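PDB 3MWF: iron-regulated ABC transporter siderophore-binding protein SirA from Staphylococcus aureus subsp. aureus, which binds the iron(III) siderophore staphyloferrin B and probably hands it to a membrane ABC transporter for iron uptake. Local coordinates for residues 17-21 with 126-130; 113-117 with 179-184; 149-155 with 291-296; 192-196 with 216-220. One frame throughout, in Å; residues are numbered along the deposited sequence. Where two conformers were deposited one is given.

Contact 1: residues 17-21 with 126-130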
loop_
_atom_site.group_PDB
_atom_site.type_symbol
_atom_site.label_atom_id
_atom_site.label_comp_id
_atom_site.label_asym_id
_atom_site.label_seq_id
_atom_site.Cartn_x
_atom_site.Cartn_y
_atom_site.Cartn_z
ATOM N N ILE A 17 -14.553 -1.966 22.497
ATOM C CA ILE A 17 -15.454 -2.650 21.581
ATOM C C ILE A 17 -16.302 -3.609 22.398
ATOM O O ILE A 17 -15.767 -4.465 23.115
ATOM C CB ILE A 17 -14.660 -3.440 20.502
ATOM C CG1 ILE A 17 -13.779 -2.478 19.685
ATOM C CG2 ILE A 17 -15.611 -4.241 19.599
ATOM C CD1 ILE A 17 -12.892 -3.145 18.679
ATOM N N LYS A 18 -17.623 -3.462 22.304
ATOM C CA LYS A 18 -18.509 -4.418 22.966
ATOM C C LYS A 18 -18.972 -5.448 21.943
ATOM O O LYS A 18 -19.575 -5.090 20.930
ATOM C CB LYS A 18 -19.687 -3.714 23.673
ATOM C CG LYS A 18 -19.270 -2.874 24.898
ATOM C CD LYS A 18 -20.286 -2.921 26.061
ATOM C CE LYS A 18 -21.348 -1.804 25.995
ATOM N NZ LYS A 18 -22.494 -2.118 25.077
ATOM N N GLY A 19 -18.643 -6.717 22.185
ATOM C CA GLY A 19 -19.079 -7.815 21.318
ATOM C C GLY A 19 -18.086 -8.158 20.226
ATOM O O GLY A 19 -16.966 -7.636 20.200
ATOM N N LYS A 20 -18.489 -9.064 19.337
ATOM C CA LYS A 20 -17.707 -9.388 18.156
ATOM C C LYS A 20 -18.334 -8.577 17.027
ATOM O O LYS A 20 -19.451 -8.872 16.605
ATOM C CB LYS A 20 -17.774 -10.886 17.853
ATOM C CG LYS A 20 -16.505 -11.444 17.265
ATOM C CD LYS A 20 -16.771 -12.783 16.601
ATOM C CE LYS A 20 -15.539 -13.297 15.880
ATOM N NZ LYS A 20 -14.511 -13.721 16.866
ATOM N N PRO A 21 -17.648 -7.509 16.574
ATOM C CA PRO A 21 -18.279 -6.641 15.583
ATOM C C PRO A 21 -18.652 -7.410 14.322
ATOM O O PRO A 21 -17.872 -8.244 13.869
ATOM C CB PRO A 21 -17.178 -5.609 15.269
ATOM C CG PRO A 21 -16.356 -5.563 16.482
ATOM C CD PRO A 21 -16.323 -7.002 16.971
ATOM N N ALA A 126 -9.500 -6.311 16.708
ATOM C CA ALA A 126 -10.761 -5.606 16.761
ATOM C C ALA A 126 -11.919 -6.510 16.378
ATOM O O ALA A 126 -13.025 -6.380 16.937
ATOM C CB ALA A 126 -10.719 -4.358 15.858
ATOM N N LEU A 127 -11.663 -7.427 15.451
ATOM C CA LEU A 127 -12.715 -8.291 14.889
ATOM C C LEU A 127 -12.873 -9.641 15.590
ATOM O O LEU A 127 -13.782 -10.415 15.233
ATOM C CB LEU A 127 -12.478 -8.535 13.391
ATOM C CG LEU A 127 -12.694 -7.333 12.467
ATOM C CD1 LEU A 127 -12.087 -7.621 11.096
ATOM C CD2 LEU A 127 -14.172 -7.080 12.335
ATOM N N GLY A 128 -12.009 -9.906 16.569
ATOM C CA GLY A 128 -11.870 -11.231 17.189
ATOM C C GLY A 128 -11.469 -12.272 16.156
ATOM O O GLY A 128 -12.018 -13.383 16.125
ATOM N N LYS A 129 -10.538 -11.896 15.282
ATOM C CA LYS A 129 -10.001 -12.792 14.262
ATOM C C LYS A 129 -8.471 -12.878 14.385
ATOM O O LYS A 129 -7.748 -12.904 13.375
ATOM C CB LYS A 129 -10.395 -12.310 12.861
ATOM C CG LYS A 129 -11.890 -12.292 12.575
ATOM C CD LYS A 129 -12.459 -13.662 12.282
ATOM C CE LYS A 129 -13.911 -13.535 11.882
ATOM N NZ LYS A 129 -14.572 -14.862 11.854
ATOM N N GLU A 130 -7.985 -12.938 15.624
ATOM C CA GLU A 130 -6.546 -12.947 15.895
ATOM C C GLU A 130 -5.816 -14.132 15.284
ATOM O O GLU A 130 -4.738 -13.962 14.702
ATOM C CB GLU A 130 -6.267 -12.876 17.397
ATOM C CG GLU A 130 -6.478 -11.483 17.960
ATOM C CD GLU A 130 -6.173 -11.389 19.434
ATOM O OE1 GLU A 130 -5.048 -11.756 19.836
ATOM O OE2 GLU A 130 -7.059 -10.936 20.193
#
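Lys20 reaches across to the end of helix 116-127 and bonds to the backbone of Gly128. Its chain runs nearly straight to CE, with CE 3.4 Å from Leu127 O, and then turns at the last torsion (chi4 71°), which swings the ammonium onto the next carbonyl. NZ donates to Gly128 O at 2.6 Å, a short bond in which the donor is tilted 26° from the carbonyl plane. Gly128 has positive phi (60°) and closes the helix with a Schellman motif, so the lysine meets a helix C-terminus, whose partial negative charge would probably favour it. Lys129 NZ lies 5.1 Å from Lys20 NZ, and these like charges do not touch.

Ala126 is met at two atoms. Its O is met by Pro21 CD at 3.4 Å, while Ile17 brings its CD1 within 3.8 Å of Ala126 CB. Leu127 has the weaker grip: its CD2 branch stands 4.2 Å from Pro21 O and 4.5 Å from Pro21 CB. The contact thus grades from a solvent-facing polar tether at Lys20 to apolar packing at Ile17, Pro21 and Ala126.

The buried side is completed by Leu86 of strand 86-90, which touches Ile17, Pro21, Ala126 and Leu127, and by Ile8 of strand 6-10, against Ile17 and Ala126. The loop between strands 13-17 and 24-26 is thereby fastened to the turn joining helix 116-127 to the long helix 130-155, for which Lys129 is the N-cap residue.

Contact 2: residues 113-117 with 179-184; sequences VFKFK and GYAGEI. With SE8 (5-[(2-{[(3S)-5-{[(2S)-2-amino-2-carboxyethyl]amino}-3-carboxy-3-hydroxy-5-oxopentanoyl]amino}ethyl)amino]-2,5-dioxopentanoic acid), chain C.
Phe114 is held with CG between its backbone N and carbonyl carbon (chi1 56°), which lays the ring on Gly179 in the N-terminal part of helix 179-187. Gly179 CA stands 3.5 Å from the ring centroid, only 11° off the normal: a CH-pi contact over one face. Extended beyond CG, Glu183 brings OE2 to the edge of the same ring, 3.6 Å from CE1, with carboxylate and ring planes 86° apart. Lys115, bent at its last torsion, sets NZ 2.7 Å from that OE2, on its syn lone pair, in a salt bridge. Waters 2 and 3 both donate to Glu183 OE1, and accept from Lys115 NZ and Lys117 NZ respectively.

Farther along, Phe116 CD1 meets Tyr180 CE1 at 4.0 Å, and its CE1 meets Ile184 CG1 at 3.8 Å. Water 1 joins Phe114 O to Tyr180 O.

At the ligand end, Phe114 CD2 is 3.6 Å from SE8 O27 and Val113 CG2 3.4 Å, so the siderophore pocket shares this interface between the two lobes. Tyr180 OH bonds to Gly276 O, just before helix 277-290, and Tyr140 of helix 130-155 meets Phe116 edge-to-face.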
loop_
_atom_site.group_PDB
_atom_site.type_symbol
_atom_site.label_atom_id
_atom_site.label_comp_id
_atom_site.label_asym_id
_atom_site.label_seq_id
_atom_site.Cartn_x
_atom_site.Cartn_y
_atom_site.Cartn_z
ATOM N N VAL A 113 -1.828 4.157 5.949
ATOM C CA VAL A 113 -2.728 3.322 5.165
ATOM C C VAL A 113 -2.023 2.135 4.526
ATOM O O VAL A 113 -2.690 1.281 3.955
ATOM C CB VAL A 113 -3.461 4.142 4.059
ATOM C CG1 VAL A 113 -4.278 5.280 4.687
ATOM C CG2 VAL A 113 -2.445 4.674 2.990
ATOM N N PHE A 114 -0.690 2.141 4.546
ATOM C CA PHE A 114 0.053 1.171 3.708
ATOM C C PHE A 114 0.783 0.085 4.491
ATOM O O PHE A 114 1.376 -0.837 3.868
ATOM C CB PHE A 114 1.028 1.890 2.742
ATOM C CG PHE A 114 2.010 2.791 3.434
ATOM C CD1 PHE A 114 3.095 2.251 4.163
ATOM C CD2 PHE A 114 1.860 4.173 3.369
ATOM C CE1 PHE A 114 3.995 3.107 4.832
ATOM C CE2 PHE A 114 2.742 5.040 3.994
ATOM C CZ PHE A 114 3.839 4.507 4.734
ATOM N N LYS A 115 0.759 0.182 5.827
ATOM C CA LYS A 115 1.453 -0.844 6.648
ATOM C C LYS A 115 0.494 -2.003 6.902
ATOM O O LYS A 115 -0.128 -2.117 7.983
ATOM C CB LYS A 115 2.006 -0.247 7.949
ATOM C CG LYS A 115 3.077 0.845 7.717
ATOM C CD LYS A 115 3.479 1.510 9.054
ATOM C CE LYS A 115 4.528 2.632 8.844
ATOM N NZ LYS A 115 5.908 2.088 8.752
ATOM N N PHE A 116 0.357 -2.850 5.879
ATOM C CA PHE A 116 -0.733 -3.827 5.846
ATOM C C PHE A 116 -0.591 -4.856 6.980
ATOM O O PHE A 116 -1.586 -5.429 7.420
ATOM C CB PHE A 116 -0.818 -4.487 4.468
ATOM C CG PHE A 116 0.290 -5.484 4.220
ATOM C CD1 PHE A 116 1.515 -5.069 3.706
ATOM C CD2 PHE A 116 0.100 -6.833 4.543
ATOM C CE1 PHE A 116 2.555 -5.982 3.499
ATOM C CE2 PHE A 116 1.137 -7.759 4.354
ATOM C CZ PHE A 116 2.370 -7.324 3.822
ATOM N N LYS A 117 0.637 -5.046 7.491
ATOM C CA LYS A 117 0.824 -5.972 8.615
ATOM C C LYS A 117 0.233 -5.378 9.883
ATOM O O LYS A 117 -0.394 -6.084 10.677
ATOM C CB LYS A 117 2.308 -6.339 8.773
ATOM C CG LYS A 117 2.827 -7.148 7.571
ATOM C CD LYS A 117 4.372 -7.243 7.493
ATOM C CE LYS A 117 5.021 -5.846 7.507
ATOM N NZ LYS A 117 6.051 -5.488 6.459
ATOM N N GLY A 179 6.623 3.466 2.118
ATOM C CA GLY A 179 5.292 3.329 1.560
ATOM C C GLY A 179 4.974 1.868 1.263
ATOM O O GLY A 179 5.685 0.947 1.711
ATOM N N TYR A 180 3.891 1.640 0.530
ATOM C CA TYR A 180 3.411 0.273 0.360
ATOM C C TYR A 180 4.465 -0.639 -0.268
ATOM O O TYR A 180 4.813 -1.678 0.337
ATOM C CB TYR A 180 2.153 0.244 -0.523
ATOM C CG TYR A 180 1.564 -1.139 -0.552
ATOM C CD1 TYR A 180 0.890 -1.651 0.579
ATOM C CD2 TYR A 180 1.696 -1.950 -1.686
ATOM C CE1 TYR A 180 0.374 -2.933 0.563
ATOM C CE2 TYR A 180 1.168 -3.258 -1.691
ATOM C CZ TYR A 180 0.521 -3.721 -0.574
ATOM O OH TYR A 180 -0.029 -4.977 -0.561
ATOM N N ALA A 181 4.919 -0.293 -1.479
ATOM C CA ALA A 181 5.833 -1.193 -2.200
ATOM C C ALA A 181 7.231 -1.111 -1.614
ATOM O O ALA A 181 7.899 -2.121 -1.501
ATOM C CB ALA A 181 5.872 -0.882 -3.703
ATOM N N GLY A 182 7.655 0.083 -1.204
ATOM C CA GLY A 182 9.002 0.221 -0.609
ATOM C C GLY A 182 9.230 -0.619 0.645
ATOM O O GLY A 182 10.319 -1.207 0.835
ATOM N N GLU A 183 8.225 -0.688 1.515
ATOM C CA GLU A 183 8.345 -1.560 2.683
ATOM C C GLU A 183 8.365 -3.049 2.337
ATOM O O GLU A 183 9.108 -3.809 2.965
ATOM C CB GLU A 183 7.266 -1.284 3.726
ATOM C CG GLU A 183 7.407 0.125 4.358
ATOM C CD GLU A 183 6.677 0.247 5.686
ATOM O OE1 GLU A 183 6.066 -0.711 6.185
ATOM O OE2 GLU A 183 6.738 1.325 6.284
ATOM N N ILE A 184 7.545 -3.468 1.364
ATOM C CA ILE A 184 7.556 -4.862 0.921
ATOM C C ILE A 184 8.903 -5.232 0.302
ATOM O O ILE A 184 9.473 -6.269 0.648
ATOM C CB ILE A 184 6.388 -5.147 -0.026
ATOM C CG1 ILE A 184 5.090 -5.108 0.797
ATOM C CG2 ILE A 184 6.536 -6.560 -0.668
ATOM C CD1 ILE A 184 3.827 -4.960 -0.082
HETATM C C1 SE8 C . -4.440 11.443 -2.084
HETATM C C2 SE8 C . -3.847 11.265 -3.454
HETATM C C3 SE8 C . -4.464 10.067 -4.158
HETATM N N4 SE8 C . -4.135 8.799 -3.514
HETATM C C5 SE8 C . -3.111 8.065 -3.899
HETATM C C6 SE8 C . -2.779 6.864 -3.048
HETATM C C7 SE8 C . -1.911 7.264 -1.856
HETATM C C8 SE8 C . -1.759 6.033 -0.943
HETATM C C9 SE8 C . -0.738 6.202 0.181
HETATM N N10 SE8 C . -0.618 7.405 0.740
HETATM C C11 SE8 C . 0.318 7.574 1.827
HETATM C C12 SE8 C . -0.396 8.004 3.097
HETATM N N13 SE8 C . 0.513 8.611 4.061
HETATM C C14 SE8 C . 0.900 9.921 4.031
HETATM C C15 SE8 C . 0.093 10.916 3.250
HETATM C C16 SE8 C . 0.581 10.699 1.839
HETATM C C17 SE8 C . -0.424 10.934 0.755
HETATM C C18 SE8 C . 0.015 11.899 -0.240
HETATM O O19 SE8 C . -5.606 11.911 -1.994
HETATM O O20 SE8 C . -3.733 11.169 -1.094
HETATM N N21 SE8 C . -2.386 11.102 -3.325
HETATM O O22 SE8 C . -2.429 8.304 -4.876
HETATM C C23 SE8 C . -0.573 7.797 -2.337
HETATM O O24 SE8 C . 0.299 6.994 -2.752
HETATM O O25 SE8 C . -0.347 9.033 -2.300
HETATM O O26 SE8 C . -2.549 8.354 -1.167
HETATM O O27 SE8 C . -0.077 5.235 0.545
HETATM O O28 SE8 C . 1.901 10.325 4.594
HETATM O O29 SE8 C . -1.458 10.269 0.632
HETATM O O30 SE8 C . -0.460 11.824 -1.368
HETATM O O31 SE8 C . 0.894 12.750 0.051
HETATM O O HOH W 1 3.607 -2.326 2.800
HETATM O O HOH W 2 6.058 -1.156 8.803
HETATM O O HOH W 3 4.622 -2.871 5.262
#

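Contact 3: residues 149-155 with 291-296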
loop_
_atom_site.group_PDB
_atom_site.type_symbol
_atom_site.label_atom_id
_atom_site.label_comp_id
_atom_site.label_asym_id
_atom_site.label_seq_id
_atom_site.Cartn_x
_atom_site.Cartn_y
_atom_site.Cartn_z
ATOM N N LYS A 149 15.258 -16.682 -0.646
ATOM C CA LYS A 149 16.002 -17.875 -1.098
ATOM C C LYS A 149 16.166 -17.932 -2.619
ATOM O O LYS A 149 17.273 -18.136 -3.117
ATOM C CB LYS A 149 15.358 -19.169 -0.572
ATOM C CG LYS A 149 15.382 -19.334 0.938
ATOM C CD LYS A 149 14.985 -20.783 1.329
ATOM C CE LYS A 149 14.249 -20.878 2.672
ATOM N NZ LYS A 149 14.762 -19.943 3.706
ATOM N N ASP A 150 15.076 -17.728 -3.357
ATOM C CA ASP A 150 15.090 -17.771 -4.808
ATOM C C ASP A 150 15.886 -16.612 -5.418
ATOM O O ASP A 150 16.538 -16.768 -6.458
ATOM C CB ASP A 150 13.653 -17.772 -5.351
ATOM C CG ASP A 150 12.843 -18.986 -4.888
ATOM O OD1 ASP A 150 13.459 -20.038 -4.582
ATOM O OD2 ASP A 150 11.595 -18.904 -4.832
ATOM N N ALA A 151 15.834 -15.443 -4.762
ATOM C CA ALA A 151 16.593 -14.287 -5.229
ATOM C C ALA A 151 18.111 -14.492 -5.063
ATOM O O ALA A 151 18.888 -14.219 -5.991
ATOM C CB ALA A 151 16.127 -13.018 -4.500
ATOM N N LYS A 152 18.503 -14.982 -3.890
ATOM C CA LYS A 152 19.901 -15.342 -3.594
ATOM C C LYS A 152 20.411 -16.394 -4.596
ATOM O O LYS A 152 21.509 -16.267 -5.149
ATOM C CB LYS A 152 20.014 -15.830 -2.140
ATOM C CG LYS A 152 21.436 -16.096 -1.584
ATOM C CD LYS A 152 22.384 -14.899 -1.742
ATOM C CE LYS A 152 23.764 -15.208 -1.161
ATOM N NZ LYS A 152 24.779 -14.238 -1.650
ATOM N N ALA A 153 19.588 -17.397 -4.871
ATOM C CA ALA A 153 19.947 -18.436 -5.854
ATOM C C ALA A 153 20.187 -17.871 -7.257
ATOM O O ALA A 153 21.131 -18.291 -7.936
ATOM C CB ALA A 153 18.899 -19.558 -5.872
ATOM N N LYS A 154 19.384 -16.893 -7.684
ATOM C CA LYS A 154 19.580 -16.303 -9.006
ATOM C C LYS A 154 20.758 -15.330 -9.045
ATOM O O LYS A 154 21.600 -15.385 -9.954
ATOM C CB LYS A 154 18.323 -15.588 -9.494
ATOM C CG LYS A 154 18.478 -14.952 -10.871
ATOM C CD LYS A 154 17.312 -14.058 -11.150
ATOM C CE LYS A 154 17.543 -13.158 -12.352
ATOM N NZ LYS A 154 17.115 -13.762 -13.624
ATOM N N TYR A 155 20.800 -14.429 -8.070
ATOM C CA TYR A 155 21.729 -13.305 -8.146
ATOM C C TYR A 155 23.087 -13.566 -7.500
ATOM O O TYR A 155 24.060 -12.862 -7.799
ATOM C CB TYR A 155 21.080 -12.047 -7.567
ATOM C CG TYR A 155 19.915 -11.553 -8.400
ATOM C CD1 TYR A 155 20.127 -10.971 -9.647
ATOM C CD2 TYR A 155 18.601 -11.621 -7.911
ATOM C CE1 TYR A 155 19.068 -10.498 -10.418
ATOM C CE2 TYR A 155 17.526 -11.149 -8.672
ATOM C CZ TYR A 155 17.771 -10.588 -9.921
ATOM O OH TYR A 155 16.721 -10.109 -10.679
ATOM N N LEU A 291 11.320 -10.086 -12.744
ATOM C CA LEU A 291 12.760 -10.318 -12.530
ATOM C C LEU A 291 13.258 -11.645 -13.119
ATOM O O LEU A 291 14.453 -11.945 -13.046
ATOM C CB LEU A 291 13.112 -10.218 -11.041
ATOM C CG LEU A 291 12.895 -8.815 -10.446
ATOM C CD1 LEU A 291 13.345 -8.802 -9.024
ATOM C CD2 LEU A 291 13.697 -7.824 -11.251
ATOM N N ASN A 292 12.331 -12.420 -13.683
ATOM C CA ASN A 292 12.638 -13.741 -14.232
ATOM C C ASN A 292 13.410 -14.583 -13.214
ATOM O O ASN A 292 14.523 -15.040 -13.487
ATOM C CB ASN A 292 13.409 -13.601 -15.546
ATOM C CG ASN A 292 13.546 -14.918 -16.284
ATOM O OD1 ASN A 292 12.661 -15.769 -16.220
ATOM N ND2 ASN A 292 14.656 -15.086 -16.990
ATOM N N ILE A 293 12.817 -14.741 -12.029
ATOM C CA ILE A 293 13.380 -15.528 -10.945
ATOM C C ILE A 293 12.645 -16.867 -10.892
ATOM O O ILE A 293 11.421 -16.911 -10.870
ATOM C CB ILE A 293 13.228 -14.806 -9.575
ATOM C CG1 ILE A 293 14.013 -13.485 -9.566
ATOM C CG2 ILE A 293 13.648 -15.717 -8.419
ATOM C CD1 ILE A 293 13.724 -12.609 -8.325
ATOM N N GLU A 294 13.402 -17.957 -10.892
ATOM C CA GLU A 294 12.818 -19.286 -10.789
ATOM C C GLU A 294 12.343 -19.562 -9.370
ATOM O O GLU A 294 13.104 -19.399 -8.400
ATOM C CB GLU A 294 13.838 -20.336 -11.215
ATOM C CG GLU A 294 13.223 -21.503 -11.951
ATOM C CD GLU A 294 14.129 -22.005 -13.044
ATOM O OE1 GLU A 294 13.715 -21.938 -14.219
ATOM O OE2 GLU A 294 15.265 -22.432 -12.733
ATOM N N LYS A 295 11.080 -19.978 -9.257
ATOM C CA LYS A 295 10.469 -20.282 -7.955
ATOM C C LYS A 295 11.100 -21.506 -7.312
ATOM O O LYS A 295 10.720 -21.900 -6.206
ATOM C CB LYS A 295 8.952 -20.466 -8.071
ATOM C CG LYS A 295 8.171 -19.177 -8.289
ATOM C CD LYS A 295 6.731 -19.314 -7.809
ATOM C CE LYS A 295 5.964 -18.015 -7.977
ATOM N NZ LYS A 295 5.944 -17.561 -9.408
ATOM N N GLN A 296 12.057 -22.099 -8.025
ATOM C CA GLN A 296 12.903 -23.200 -7.541
ATOM C C GLN A 296 12.715 -23.556 -6.060
ATOM O O GLN A 296 13.100 -22.799 -5.161
ATOM C CB GLN A 296 14.370 -22.879 -7.863
ATOM C CG GLN A 296 15.417 -23.520 -6.960
ATOM C CD GLN A 296 16.520 -22.542 -6.589
ATOM O OE1 GLN A 296 17.685 -22.741 -6.939
ATOM N NE2 GLN A 296 16.153 -21.471 -5.886
HETATM O O HOH W 4 15.910 -18.649 -8.383
#
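Asp150 and Lys154, one helical turn apart, face an irregular C-terminal tail: the Asp150 and Lys295 CA atoms lie 6.1 Å apart, and Lys154 pairs with Ile293, so the two segments run in opposite directions. Residues 149-155 are the last turns of helix 130-155, the long helix that joins the lobes in this class of siderophore-binding protein. Residues 291-296 leave helix 277-290 through a Schellman motif at Asn292, whose positive phi (50°) is followed by extended angles at Ile293 and Glu294.

Lys154 starts with CG anti to its backbone N (chi1 180°), stays straight to CE and bends at the end. NZ donates to Asn292 O at 2.9 Å, from 47° above the carbonyl plane, and only weakly to Leu291 O at 3.3 Å. An ammonium placed at the C-terminus of a helix probably gains from its partial negative charge. The aliphatic part of the same chain works too: the Lys154 and Ile293 side chains cross at about a right angle, Lys154 CD lying 3.7 Å from Ile293 CG1. The CG2 branch of Ile293 rests 3.6 Å from Asp150 O; CD1, at the end of the CG1 branch, approaches Tyr155 CE2 loosely. Tyr155 OH abuts Leu291 CB at 3.6 Å.

Asp150 OD2 is bonded to Tyr288 OH of helix 277-290. Its OD1 takes at most a weak bond from Gln296 NE2; the backbone of that terminal modelled residue is strained, which makes its placement doubtful. Water 4 links the backbones, donating to Asp150 O at 2.8 Å and to Glu294 O at 2.9 Å.

Contact 4: residues 192-196 with 216-220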
loop_
_atom_site.group_PDB
_atom_site.type_symbol
_atom_site.label_atom_id
_atom_site.label_comp_id
_atom_site.label_asym_id
_atom_site.label_seq_id
_atom_site.Cartn_x
_atom_site.Cartn_y
_atom_site.Cartn_z
ATOM N N ARG A 192 18.666 -0.066 -0.601
ATOM C CA ARG A 192 18.532 1.241 -1.246
ATOM C C ARG A 192 19.892 1.911 -1.348
ATOM O O ARG A 192 20.771 1.662 -0.501
ATOM C CB ARG A 192 17.622 2.143 -0.402
ATOM C CG ARG A 192 16.271 1.514 -0.093
ATOM C CD ARG A 192 15.369 2.498 0.638
ATOM N NE ARG A 192 14.085 1.897 1.043
ATOM C CZ ARG A 192 13.831 1.306 2.211
ATOM N NH1 ARG A 192 14.789 1.200 3.150
ATOM N NH2 ARG A 192 12.617 0.814 2.454
ATOM N N ASN A 193 20.065 2.778 -2.339
ATOM C CA ASN A 193 21.302 3.565 -2.428
ATOM C C ASN A 193 21.447 4.379 -1.157
ATOM O O ASN A 193 20.461 4.681 -0.482
ATOM C CB ASN A 193 21.392 4.402 -3.713
ATOM C CG ASN A 193 20.510 5.625 -3.687
ATOM O OD1 ASN A 193 20.746 6.574 -2.899
ATOM N ND2 ASN A 193 19.514 5.656 -4.573
ATOM N N LYS A 194 22.686 4.716 -0.806
ATOM C CA LYS A 194 22.941 5.334 0.484
ATOM C C LYS A 194 22.144 6.620 0.720
ATOM O O LYS A 194 21.603 6.817 1.805
ATOM C CB LYS A 194 24.454 5.568 0.675
ATOM C CG LYS A 194 24.786 6.343 1.947
ATOM C CD LYS A 194 26.297 6.483 2.140
ATOM C CE LYS A 194 26.610 7.259 3.412
ATOM N NZ LYS A 194 28.092 7.164 3.735
ATOM N N ASP A 195 22.031 7.454 -0.306
ATOM C CA ASP A 195 21.335 8.728 -0.121
ATOM C C ASP A 195 19.831 8.494 0.108
ATOM O O ASP A 195 19.182 9.125 0.960
ATOM C CB ASP A 195 21.607 9.638 -1.321
ATOM C CG ASP A 195 21.536 11.150 -0.952
ATOM O OD1 ASP A 195 21.470 11.517 0.254
ATOM O OD2 ASP A 195 21.521 11.957 -1.883
ATOM N N LEU A 196 19.262 7.564 -0.651
ATOM C CA LEU A 196 17.843 7.215 -0.456
ATOM C C LEU A 196 17.604 6.585 0.926
ATOM O O LEU A 196 16.591 6.862 1.594
ATOM C CB LEU A 196 17.420 6.250 -1.583
ATOM C CG LEU A 196 15.938 5.905 -1.625
ATOM C CD1 LEU A 196 15.121 7.147 -1.834
ATOM C CD2 LEU A 196 15.707 4.936 -2.795
ATOM N N PRO A 216 19.087 11.366 -9.762
ATOM C CA PRO A 216 20.061 10.451 -9.158
ATOM C C PRO A 216 19.665 9.777 -7.849
ATOM O O PRO A 216 20.205 8.723 -7.531
ATOM C CB PRO A 216 21.294 11.352 -8.975
ATOM C CG PRO A 216 21.208 12.260 -10.177
ATOM C CD PRO A 216 19.737 12.602 -10.242
ATOM N N LEU A 217 18.748 10.383 -7.080
ATOM C CA LEU A 217 18.254 9.772 -5.861
ATOM C C LEU A 217 17.561 8.420 -6.119
ATOM O O LEU A 217 17.459 7.588 -5.205
ATOM C CB LEU A 217 17.335 10.752 -5.090
ATOM C CG LEU A 217 16.881 10.393 -3.668
ATOM C CD1 LEU A 217 18.096 10.216 -2.741
ATOM C CD2 LEU A 217 15.914 11.476 -3.095
ATOM N N MET A 218 17.100 8.222 -7.355
ATOM C CA MET A 218 16.432 6.999 -7.772
ATOM C C MET A 218 17.396 5.855 -8.039
ATOM O O MET A 218 16.964 4.727 -8.318
ATOM C CB MET A 218 15.691 7.273 -9.101
ATOM C CG MET A 218 14.634 8.353 -8.965
ATOM S SD MET A 218 13.993 8.672 -10.626
ATOM C CE MET A 218 12.859 9.978 -10.216
ATOM N N ASN A 219 18.707 6.127 -8.027
ATOM C CA ASN A 219 19.637 5.109 -8.525
ATOM C C ASN A 219 19.490 3.761 -7.818
ATOM O O ASN A 219 19.312 3.699 -6.609
ATOM C CB ASN A 219 21.101 5.581 -8.444
ATOM C CG ASN A 219 21.992 4.776 -9.381
ATOM O OD1 ASN A 219 21.542 4.325 -10.457
ATOM N ND2 ASN A 219 23.236 4.542 -8.963
ATOM N N ALA A 220 19.561 2.678 -8.596
ATOM C CA ALA A 220 19.321 1.336 -8.119
ATOM C C ALA A 220 19.814 0.364 -9.177
ATOM O O ALA A 220 20.034 0.753 -10.333
ATOM C CB ALA A 220 17.817 1.124 -7.884
HETATM O O HOH W 5 18.120 2.320 -4.412
#
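Asn193 plugs its amide into the turn of residues 216-219, closed by Asn219 N on Pro216 O. CB is directed toward residues 216-220 and lies 3.6 Å from Asn219 O. With CG set between the backbone N and carbonyl carbon (chi1 75°), the amide is folded back so that its two ends serve different segments. OD1 turns to its own helix and accepts from Leu196 N at 2.9 Å, the N-cap bond that starts helix 194-201. ND2 turns outward with both hydrogens engaged: it donates to Asn219 O at 2.8 Å, in the carbonyl plane on a lone pair, and to Leu217 O at 2.9 Å, from 56° above that carbonyl plane. Both acceptors lie in the plane of the Asn193 amide, the second only 1° out of it. Three bonds therefore fix its rotation and settle which end is nitrogen. Water 5 adds a bridge, accepting from Asn193 N and donating to Asn219 O, both at 2.9 Å.

Beside the amide, Leu217 provides the apolar half. Its CD1 lies 3.8 Å from Asp195 CB, and its CG is 4.1 Å from Leu196 CD1, the two leucines crossing at about a right angle.

Beneath them lies the five-stranded sheet: Leu196 and Leu217 both rest on Ile175 of strand 173-176, and Leu196 also on Ile207 of strand 206-209. Met218 O accepts from Ser164 OG of strand 163-168, and Asn219 OD1 from Asp255 N at the start of helix 255-258, tying the approach to strand 222-227 to its surroundings.

Overall arrangement
Contact 2 is the buried one, about 5 Å from the chain centre, whereas contacts 1, 3 and 4 lie 21 to 24 Å out and are partly buried. Helix 116-127 serves contact 2 at its start and contact 1 at its end; helix 130-155, next in the chain, reaches contact 3. Contacts 1 and 3, 40 Å apart, use similar chemistry, a lysine at a Schellman-capped helix end, bonded to one carbonyl in contact 1 and two, one weakly, in contact 3. Contact 4 instead uses a neutral amide at a helix start, and contact 2 joins aromatic packing to a salt bridge beside the ligand. Contacts 2 and 4 alone touch, through Gly182 O and Arg192 NH2, 3.5 Å apart in plain packing.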